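Local coordinates for uncharacterized protein conserved in bacteria (Streptococcus suis, PDB 4FZ4) that is part of a streptococcal surface antigen that mediates host cell attachment and probably binds glycosaminoglycans, at residues 102-116 / 129-141. Residues are numbered along the deposited sequence; the frame is centred on the assembly and turned at random.
Sequences IEEEYNAHLKQDEGK and YVDREASEAMGRI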
ATOM      1  N   ILE A 102       8.987  16.879   4.619  1.00 35.66           N
ATOM      2  CA  ILE A 102       8.076  16.028   3.854  1.00 37.24           C
ATOM      3  C   ILE A 102       8.739  15.486   2.588  1.00 45.05           C
ATOM      4  O   ILE A 102       8.656  14.286   2.289  1.00 40.51           O
ATOM      5  CB  ILE A 102       6.793  16.788   3.442  1.00 35.21           C
ATOM      6  CG1 ILE A 102       6.083  17.343   4.683  1.00 36.97           C
ATOM      7  CG2 ILE A 102       5.862  15.846   2.682  1.00 30.68           C
ATOM      8  CD1 ILE A 102       4.815  18.133   4.370  1.00 33.58           C
ATOM      9  N   GLU A 103       9.396  16.375   1.847  1.00 47.81           N
ATOM     10  CA  GLU A 103      10.065  15.991   0.612  1.00 43.85           C
ATOM     11  C   GLU A 103      11.181  14.988   0.891  1.00 40.67           C
ATOM     12  O   GLU A 103      11.363  14.028   0.148  1.00 45.85           O
ATOM     13  CB  GLU A 103      10.660  17.223  -0.073  1.00 44.92           C
ATOM     14  CG  GLU A 103       9.769  18.465  -0.071  1.00 63.05           C
ATOM     15  CD  GLU A 103       8.391  18.227  -0.668  1.00 77.57           C
ATOM     16  OE1 GLU A 103       8.315  17.625  -1.762  1.00 82.71           O
ATOM     17  OE2 GLU A 103       7.386  18.656  -0.049  1.00 75.37           O
ATOM     18  N   GLU A 104      11.912  15.213   1.977  1.00 34.58           N
ATOM     19  CA  GLU A 104      13.028  14.353   2.362  1.00 41.67           C
ATOM     20  C   GLU A 104      12.612  12.962   2.835  1.00 47.03           C
ATOM     21  O   GLU A 104      13.208  11.962   2.420  1.00 50.31           O
ATOM     22  CB  GLU A 104      13.851  15.033   3.460  1.00 43.17           C
ATOM     23  CG  GLU A 104      14.435  16.375   3.052  1.00 55.37           C
ATOM     24  CD  GLU A 104      14.869  17.209   4.242  1.00 72.16           C
ATOM     25  OE1 GLU A 104      15.435  18.302   4.026  1.00 76.05           O
ATOM     26  OE2 GLU A 104      14.637  16.775   5.393  1.00 75.64           O
ATOM     27  N   GLU A 105      11.610  12.895   3.715  1.00 33.86           N
ATOM     28  CA  GLU A 105      11.143  11.606   4.221  1.00 26.06           C
ATOM     29  C   GLU A 105      10.601  10.817   3.032  1.00 30.09           C
ATOM     30  O   GLU A 105      10.941   9.653   2.829  1.00 36.41           O
ATOM     31  CB  GLU A 105      10.045  11.805   5.273  1.00 29.90           C
ATOM     32  CG  GLU A 105      10.502  12.504   6.555  1.00 35.26           C
ATOM     33  CD  GLU A 105      11.197  11.581   7.537  1.00 35.53           C
ATOM     34  OE1 GLU A 105      11.554  10.448   7.153  1.00 35.76           O
ATOM     35  OE2 GLU A 105      11.395  11.994   8.700  1.00 46.65           O
ATOM     36  N   TYR A 106       9.777  11.475   2.234  1.00 28.17           N
ATOM     37  CA  TYR A 106       9.187  10.853   1.058  1.00 27.16           C
ATOM     38  C   TYR A 106      10.246  10.263   0.120  1.00 32.59           C
ATOM     39  O   TYR A 106      10.212   9.075  -0.197  1.00 40.05           O
ATOM     40  CB  TYR A 106       8.355  11.887   0.300  1.00 24.09           C
ATOM     41  CG  TYR A 106       7.872  11.395  -1.040  1.00 27.00           C
ATOM     42  CD1 TYR A 106       7.010  10.305  -1.131  1.00 27.31           C
ATOM     43  CD2 TYR A 106       8.301  11.995  -2.221  1.00 36.73           C
ATOM     44  CE1 TYR A 106       6.592   9.822  -2.359  1.00 24.55           C
ATOM     45  CE2 TYR A 106       7.886  11.515  -3.463  1.00 36.21           C
ATOM     46  CZ  TYR A 106       7.035  10.431  -3.522  1.00 35.18           C
ATOM     47  OH  TYR A 106       6.636   9.937  -4.742  1.00 49.17           O
ATOM     48  N   ASN A 107      11.183  11.099  -0.316  1.00 30.80           N
ATOM     49  CA  ASN A 107      12.236  10.667  -1.233  1.00 37.20           C
ATOM     50  C   ASN A 107      13.110   9.560  -0.677  1.00 38.62           C
ATOM     51  O   ASN A 107      13.472   8.627  -1.386  1.00 39.77           O
ATOM     52  CB  ASN A 107      13.123  11.849  -1.623  1.00 24.87           C
ATOM     53  CG  ASN A 107      12.433  12.801  -2.579  1.00 55.38           C
ATOM     54  OD1 ASN A 107      12.937  13.886  -2.858  1.00 57.57           O
ATOM     55  ND2 ASN A 107      11.279  12.397  -3.091  1.00 54.41           N
ATOM     56  N   ALA A 108      13.443   9.664   0.600  1.00 30.64           N
ATOM     57  CA  ALA A 108      14.296   8.675   1.236  1.00 27.64           C
ATOM     58  C   ALA A 108      13.619   7.352   1.593  1.00 32.66           C
ATOM     59  O   ALA A 108      14.236   6.303   1.486  1.00 27.95           O
ATOM     60  CB  ALA A 108      14.910   9.277   2.495  1.00 33.49           C
ATOM     61  N   HIS A 109      12.350   7.392   1.991  1.00 37.39           N
ATOM     62  CA  HIS A 109      11.692   6.176   2.450  1.00 38.70           C
ATOM     63  C   HIS A 109      10.429   5.665   1.774  1.00 41.25           C
ATOM     64  O   HIS A 109      10.084   4.499   1.948  1.00 37.56           O
ATOM     65  CB  HIS A 109      11.386   6.319   3.942  1.00 39.48           C
ATOM     66  CG  HIS A 109      12.569   6.699   4.774  1.00 36.09           C
ATOM     67  ND1 HIS A 109      13.666   5.877   4.933  1.00 32.30           N
ATOM     68  CD2 HIS A 109      12.814   7.801   5.525  1.00 34.12           C
ATOM     69  CE1 HIS A 109      14.532   6.456   5.748  1.00 42.25           C
ATOM     70  NE2 HIS A 109      14.038   7.624   6.122  1.00 36.96           N
ATOM     71  N   LEU A 110       9.730   6.504   1.017  1.00 33.16           N
ATOM     72  CA  LEU A 110       8.491   6.046   0.404  1.00 33.57           C
ATOM     73  C   LEU A 110       8.454   6.068  -1.110  1.00 35.61           C
ATOM     74  O   LEU A 110       7.897   5.160  -1.725  1.00 21.20           O
ATOM     75  CB  LEU A 110       7.310   6.857   0.959  1.00 26.33           C
ATOM     76  CG  LEU A 110       7.188   6.842   2.492  1.00 26.12           C
ATOM     77  CD1 LEU A 110       6.470   8.090   2.981  1.00 25.30           C
ATOM     78  CD2 LEU A 110       6.482   5.578   2.937  1.00 34.05           C
ATOM     79  N   LYS A 111       9.039   7.097  -1.711  1.00 36.83           N
ATOM     80  CA  LYS A 111       9.034   7.208  -3.166  1.00 35.35           C
ATOM     81  C   LYS A 111       9.462   5.907  -3.824  1.00 26.28           C
ATOM     82  O   LYS A 111      10.501   5.354  -3.490  1.00 40.27           O
ATOM     83  CB  LYS A 111       9.949   8.343  -3.634  1.00 36.13           C
ATOM     84  CG  LYS A 111       9.932   8.527  -5.141  1.00 39.25           C
ATOM     85  CD  LYS A 111      10.777   9.704  -5.604  1.00 46.30           C
ATOM     86  CE  LYS A 111      10.722   9.812  -7.126  1.00 58.34           C
ATOM     87  NZ  LYS A 111      11.469  10.986  -7.652  1.00 63.48           N
ATOM     88  N   GLN A 112       8.642   5.436  -4.758  1.00 26.42           N
ATOM     89  CA  GLN A 112       8.898   4.200  -5.491  1.00 31.67           C
ATOM     90  C   GLN A 112       9.570   4.521  -6.827  1.00 38.60           C
ATOM     91  O   GLN A 112       9.095   5.377  -7.578  1.00 42.57           O
ATOM     92  CB  GLN A 112       7.582   3.460  -5.755  1.00 37.02           C
ATOM     93  CG  GLN A 112       6.787   3.116  -4.504  1.00 32.24           C
ATOM     94  CD  GLN A 112       7.418   2.005  -3.699  1.00 31.35           C
ATOM     95  OE1 GLN A 112       7.573   0.883  -4.185  1.00 44.66           O
ATOM     96  NE2 GLN A 112       7.787   2.306  -2.458  1.00 31.61           N
ATOM     97  N   ASP A 113      10.665   3.821  -7.117  1.00 38.28           N
ATOM     98  CA  ASP A 113      11.423   4.019  -8.356  1.00 49.08           C
ATOM     99  C   ASP A 113      12.037   2.706  -8.809  1.00 47.96           C
ATOM    100  O   ASP A 113      12.241   1.797  -8.000  1.00 44.86           O
ATOM    101  CB  ASP A 113      12.544   5.044  -8.142  1.00 58.95           C
ATOM    102  CG  ASP A 113      12.140   6.457  -8.546  1.00 77.05           C
ATOM    103  OD1 ASP A 113      12.866   7.407  -8.179  1.00 82.53           O
ATOM    104  OD2 ASP A 113      11.107   6.623  -9.236  1.00 79.75           O
ATOM    105  N   GLU A 114      12.327   2.600 -10.101  1.00 46.83           N
ATOM    106  CA  GLU A 114      12.939   1.384 -10.616  1.00 47.82           C
ATOM    107  C   GLU A 114      14.171   1.151  -9.753  1.00 50.14           C
ATOM    108  O   GLU A 114      14.993   2.051  -9.564  1.00 50.78           O
ATOM    109  CB  GLU A 114      13.326   1.553 -12.090  1.00 46.18           C
ATOM    110  CG  GLU A 114      13.614   0.237 -12.845  1.00 43.08           C
ATOM    111  CD  GLU A 114      14.967  -0.356 -12.528  1.00 54.53           C
ATOM    112  OE1 GLU A 114      15.967   0.394 -12.564  1.00 44.72           O
ATOM    113  OE2 GLU A 114      15.038  -1.575 -12.256  1.00 67.26           O
ATOM    114  N   GLY A 115      14.285  -0.056  -9.216  1.00 56.86           N
ATOM    115  CA  GLY A 115      15.400  -0.371  -8.342  1.00 56.42           C
ATOM    116  C   GLY A 115      14.906  -0.342  -6.908  1.00 55.74           C
ATOM    117  O   GLY A 115      14.824  -1.382  -6.258  1.00 69.01           O
ATOM    118  N   LYS A 116      14.550   0.848  -6.427  1.00 50.50           N
ATOM    119  CA  LYS A 116      14.054   1.024  -5.063  1.00 60.43           C
ATOM    120  C   LYS A 116      12.525   1.059  -4.996  1.00 52.78           C
ATOM    121  O   LYS A 116      11.928   2.126  -4.828  1.00 50.07           O
ATOM    122  CB  LYS A 116      14.624   2.318  -4.454  1.00 73.24           C
ATOM    123  CG  LYS A 116      14.065   2.694  -3.068  1.00 80.97           C
ATOM    124  CD  LYS A 116      14.513   1.731  -1.967  1.00 82.18           C
ATOM    125  CE  LYS A 116      13.783   1.988  -0.637  1.00 49.14           C
ATOM    126  NZ  LYS A 116      13.995   3.348  -0.022  1.00 40.81           N
ATOM    127  N   TYR A 129       9.636  -3.828   5.193  1.00 28.14           N
ATOM    128  CA  TYR A 129       9.778  -2.470   4.673  1.00 26.64           C
ATOM    129  C   TYR A 129       8.534  -1.633   4.911  1.00 19.87           C
ATOM    130  O   TYR A 129       8.630  -0.447   5.204  1.00 32.13           O
ATOM    131  CB  TYR A 129      10.070  -2.478   3.168  1.00 21.42           C
ATOM    132  CG  TYR A 129       9.768  -1.142   2.513  1.00 23.57           C
ATOM    133  CD1 TYR A 129      10.647  -0.060   2.634  1.00 28.94           C
ATOM    134  CD2 TYR A 129       8.575  -0.947   1.815  1.00 17.73           C
ATOM    135  CE1 TYR A 129      10.339   1.189   2.076  1.00 19.11           C
ATOM    136  CE2 TYR A 129       8.257   0.282   1.257  1.00 20.79           C
ATOM    137  CZ  TYR A 129       9.141   1.353   1.391  1.00 26.41           C
ATOM    138  OH  TYR A 129       8.801   2.582   0.860  1.00 27.98           O
ATOM    139  N   VAL A 130       7.365  -2.248   4.769  1.00 26.53           N
ATOM    140  CA  VAL A 130       6.121  -1.514   4.959  1.00 26.69           C
ATOM    141  C   VAL A 130       5.799  -1.229   6.423  1.00 32.33           C
ATOM    142  O   VAL A 130       5.482  -0.097   6.782  1.00 35.90           O
ATOM    143  CB  VAL A 130       4.934  -2.266   4.343  1.00 24.67           C
ATOM    144  CG1 VAL A 130       3.649  -1.451   4.535  1.00 24.38           C
ATOM    145  CG2 VAL A 130       5.197  -2.533   2.867  1.00 30.27           C
ATOM    146  N   ASP A 131       5.874  -2.247   7.272  1.00 31.78           N
ATOM    147  CA  ASP A 131       5.560  -2.048   8.681  1.00 31.55           C
ATOM    148  C   ASP A 131       6.634  -1.257   9.400  1.00 31.04           C
ATOM    149  O   ASP A 131       6.394  -0.709  10.471  1.00 34.94           O
ATOM    150  CB  ASP A 131       5.349  -3.386   9.397  1.00 27.92           C
ATOM    151  CG  ASP A 131       4.023  -4.047   9.030  1.00 35.09           C
ATOM    152  OD1 ASP A 131       3.088  -3.335   8.608  1.00 34.27           O
ATOM    153  OD2 ASP A 131       3.905  -5.282   9.184  1.00 44.06           O
ATOM    154  N   ARG A 132       7.819  -1.193   8.811  1.00 24.90           N
ATOM    155  CA  ARG A 132       8.905  -0.465   9.435  1.00 27.76           C
ATOM    156  C   ARG A 132       9.309   0.795   8.702  1.00 20.65           C
ATOM    157  O   ARG A 132       8.744   1.854   8.939  1.00 30.37           O
ATOM    158  CB  ARG A 132      10.116  -1.379   9.608  1.00 44.43           C
ATOM    159  CG  ARG A 132       9.934  -2.378  10.727  1.00 52.57           C
ATOM    160  CD  ARG A 132      11.153  -3.260  10.887  1.00 63.76           C
ATOM    161  NE  ARG A 132      11.089  -4.027  12.126  1.00 64.71           N
ATOM    162  CZ  ARG A 132      11.230  -3.505  13.342  1.00 71.46           C
ATOM    163  NH1 ARG A 132      11.449  -2.204  13.494  1.00 69.59           N
ATOM    164  NH2 ARG A 132      11.142  -4.288  14.408  1.00 83.27           N
ATOM    165  N   GLU A 133      10.282   0.690   7.807  1.00 24.23           N
ATOM    166  CA  GLU A 133      10.746   1.870   7.099  1.00 33.16           C
ATOM    167  C   GLU A 133       9.624   2.788   6.601  1.00 33.67           C
ATOM    168  O   GLU A 133       9.590   3.964   6.940  1.00 34.36           O
ATOM    169  CB  GLU A 133      11.650   1.478   5.933  1.00 31.58           C
ATOM    170  CG  GLU A 133      12.321   2.697   5.309  1.00 33.18           C
ATOM    171  CD  GLU A 133      13.210   2.367   4.136  1.00 30.37           C
ATOM    172  OE1 GLU A 133      13.756   3.318   3.543  1.00 35.66           O
ATOM    173  OE2 GLU A 133      13.357   1.171   3.805  1.00 34.46           O
ATOM    174  N   ALA A 134       8.707   2.257   5.805  1.00 29.08           N
ATOM    175  CA  ALA A 134       7.616   3.070   5.281  1.00 24.15           C
ATOM    176  C   ALA A 134       6.695   3.673   6.360  1.00 30.44           C
ATOM    177  O   ALA A 134       6.405   4.873   6.326  1.00 28.50           O
ATOM    178  CB  ALA A 134       6.796   2.255   4.292  1.00 29.00           C
ATOM    179  N   SER A 135       6.242   2.860   7.313  1.00 25.69           N
ATOM    180  CA  SER A 135       5.347   3.367   8.350  1.00 32.25           C
ATOM    181  C   SER A 135       6.019   4.389   9.244  1.00 30.38           C
ATOM    182  O   SER A 135       5.386   5.358   9.674  1.00 37.84           O
ATOM    183  CB  SER A 135       4.791   2.221   9.199  1.00 30.71           C
ATOM    184  OG  SER A 135       3.965   1.391   8.404  1.00 31.85           O
ATOM    185  N   GLU A 136       7.301   4.170   9.520  1.00 24.79           N
ATOM    186  CA  GLU A 136       8.066   5.092  10.347  1.00 25.03           C
ATOM    187  C   GLU A 136       8.075   6.468   9.689  1.00 32.36           C
ATOM    188  O   GLU A 136       7.712   7.462  10.306  1.00 43.04           O
ATOM    189  CB  GLU A 136       9.515   4.612  10.489  1.00 44.97           C
ATOM    190  CG  GLU A 136       9.685   3.189  10.997  1.00 62.09           C
ATOM    191  CD  GLU A 136       9.621   3.086  12.500  1.00 74.39           C
ATOM    192  OE1 GLU A 136       8.832   3.835  13.110  1.00 74.37           O
ATOM    193  OE2 GLU A 136      10.352   2.244  13.067  1.00 85.49           O
ATOM    194  N   ALA A 137       8.491   6.512   8.426  1.00 29.54           N
ATOM    195  CA  ALA A 137       8.576   7.767   7.688  1.00 22.50           C
ATOM    196  C   ALA A 137       7.217   8.446   7.570  1.00 25.49           C
ATOM    197  O   ALA A 137       7.122   9.674   7.573  1.00 31.06           O
ATOM    198  CB  ALA A 137       9.166   7.515   6.308  1.00 28.38           C
ATOM    199  N   MET A 138       6.167   7.642   7.467  1.00 20.48           N
ATOM    200  CA  MET A 138       4.820   8.173   7.362  1.00 22.50           C
ATOM    201  C   MET A 138       4.481   8.878   8.679  1.00 30.74           C
ATOM    202  O   MET A 138       3.873   9.952   8.691  1.00 32.97           O
ATOM    203  CB  MET A 138       3.840   7.033   7.110  1.00 31.40           C
ATOM    204  CG  MET A 138       2.572   7.465   6.420  1.00 41.48           C
ATOM    205  SD  MET A 138       2.925   8.266   4.846  1.00 38.35           S
ATOM    206  CE  MET A 138       1.525   9.319   4.737  1.00 32.32           C
ATOM    207  N   GLY A 139       4.890   8.265   9.788  1.00 24.76           N
ATOM    208  CA  GLY A 139       4.637   8.850  11.091  1.00 25.42           C
ATOM    209  C   GLY A 139       5.355  10.176  11.269  1.00 21.77           C
ATOM    210  O   GLY A 139       4.780  11.155  11.743  1.00 31.88           O
ATOM    211  N   ARG A 140       6.621  10.220  10.882  1.00 25.12           N
ATOM    212  CA  ARG A 140       7.389  11.447  11.017  1.00 25.42           C
ATOM    213  C   ARG A 140       6.782  12.528  10.133  1.00 32.16           C
ATOM    214  O   ARG A 140       6.652  13.678  10.539  1.00 47.15           O
ATOM    215  CB  ARG A 140       8.854  11.190  10.653  1.00 28.99           C
ATOM    216  CG  ARG A 140       9.556  10.242  11.646  1.00 33.12           C
ATOM    217  CD  ARG A 140      11.080  10.256  11.461  1.00 36.67           C
ATOM    218  NE  ARG A 140      11.479   9.693  10.172  1.00 35.15           N
ATOM    219  CZ  ARG A 140      11.685   8.394   9.951  1.00 30.72           C
ATOM    220  NH1 ARG A 140      11.542   7.516  10.933  1.00 26.91           N
ATOM    221  NH2 ARG A 140      12.011   7.973   8.734  1.00 39.93           N
ATOM    222  N   ILE A 141       6.395  12.153   8.924  1.00 32.43           N
ATOM    223  CA  ILE A 141       5.784  13.114   8.026  1.00 30.34           C
ATOM    224  C   ILE A 141       4.552  13.718   8.707  1.00 36.03           C
ATOM    225  O   ILE A 141       4.328  14.929   8.649  1.00 37.25           O
ATOM    226  CB  ILE A 141       5.384  12.439   6.699  1.00 32.37           C
ATOM    227  CG1 ILE A 141       6.632  12.205   5.855  1.00 35.55           C
ATOM    228  CG2 ILE A 141       4.360  13.282   5.956  1.00 24.78           C
ATOM    229  CD1 ILE A 141       6.342  11.713   4.449  1.00 34.15           C
TER
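Helix 102-110 runs antiparallel to helix 129-141, their axes 9.1 Å apart at closest approach and 174° between directions, and Glu105 faces Ala137 while Leu110 faces Ala134. The packing centres on a single knob-into-hole in an all-helical domain: the short helix 100-110 lies along the long closing helix 123-152. Leu110 is the knob, seated among Ala134, Ala137, Met138 and Ile141. Its CD2 rests 3.6 Å from Ala134 CB, while CD1 meets Ile141 CD1 tip to tip and also touches Met138 SD. The small Ala137 probably lets the backbones come close, and His109 CB lies 3.5 Å from Ala137 CB.

A polar row flanks this apolar seam. Arg140 takes Glu105 side-on in a salt bridge: NE reaches OE2 at 2.7 Å and NH2 reaches OE1 at 3.0 Å, both oxygens being met on their syn side. The two planes are turned somewhat against each other, so the pairing is twisted. The bend in Glu105 at chi2 (-81°) brings its carboxylate across the arginine, while CB stays against Ile141 CG1.

One turn on from Glu105, His109 shares Glu133 OE1 with Lys116 of the following loop, whose NZ forms a longer salt bridge to that oxygen at 3.6 Å. Glu133 gets there with an extended chain, CG anti to the backbone N. Gln112 NE2 bonds back to Leu110 O, and the Gln112 side chain packs on helix 36-55. Tyr129 OH donates to the backbone O of His109 at 2.6 Å. The bond from His109 ND1 to Glu133 OE1, 2.9 Å long, is nearly straight at 171°, lies in the ring plane and uses the anti lone pair of the carboxylate oxygen.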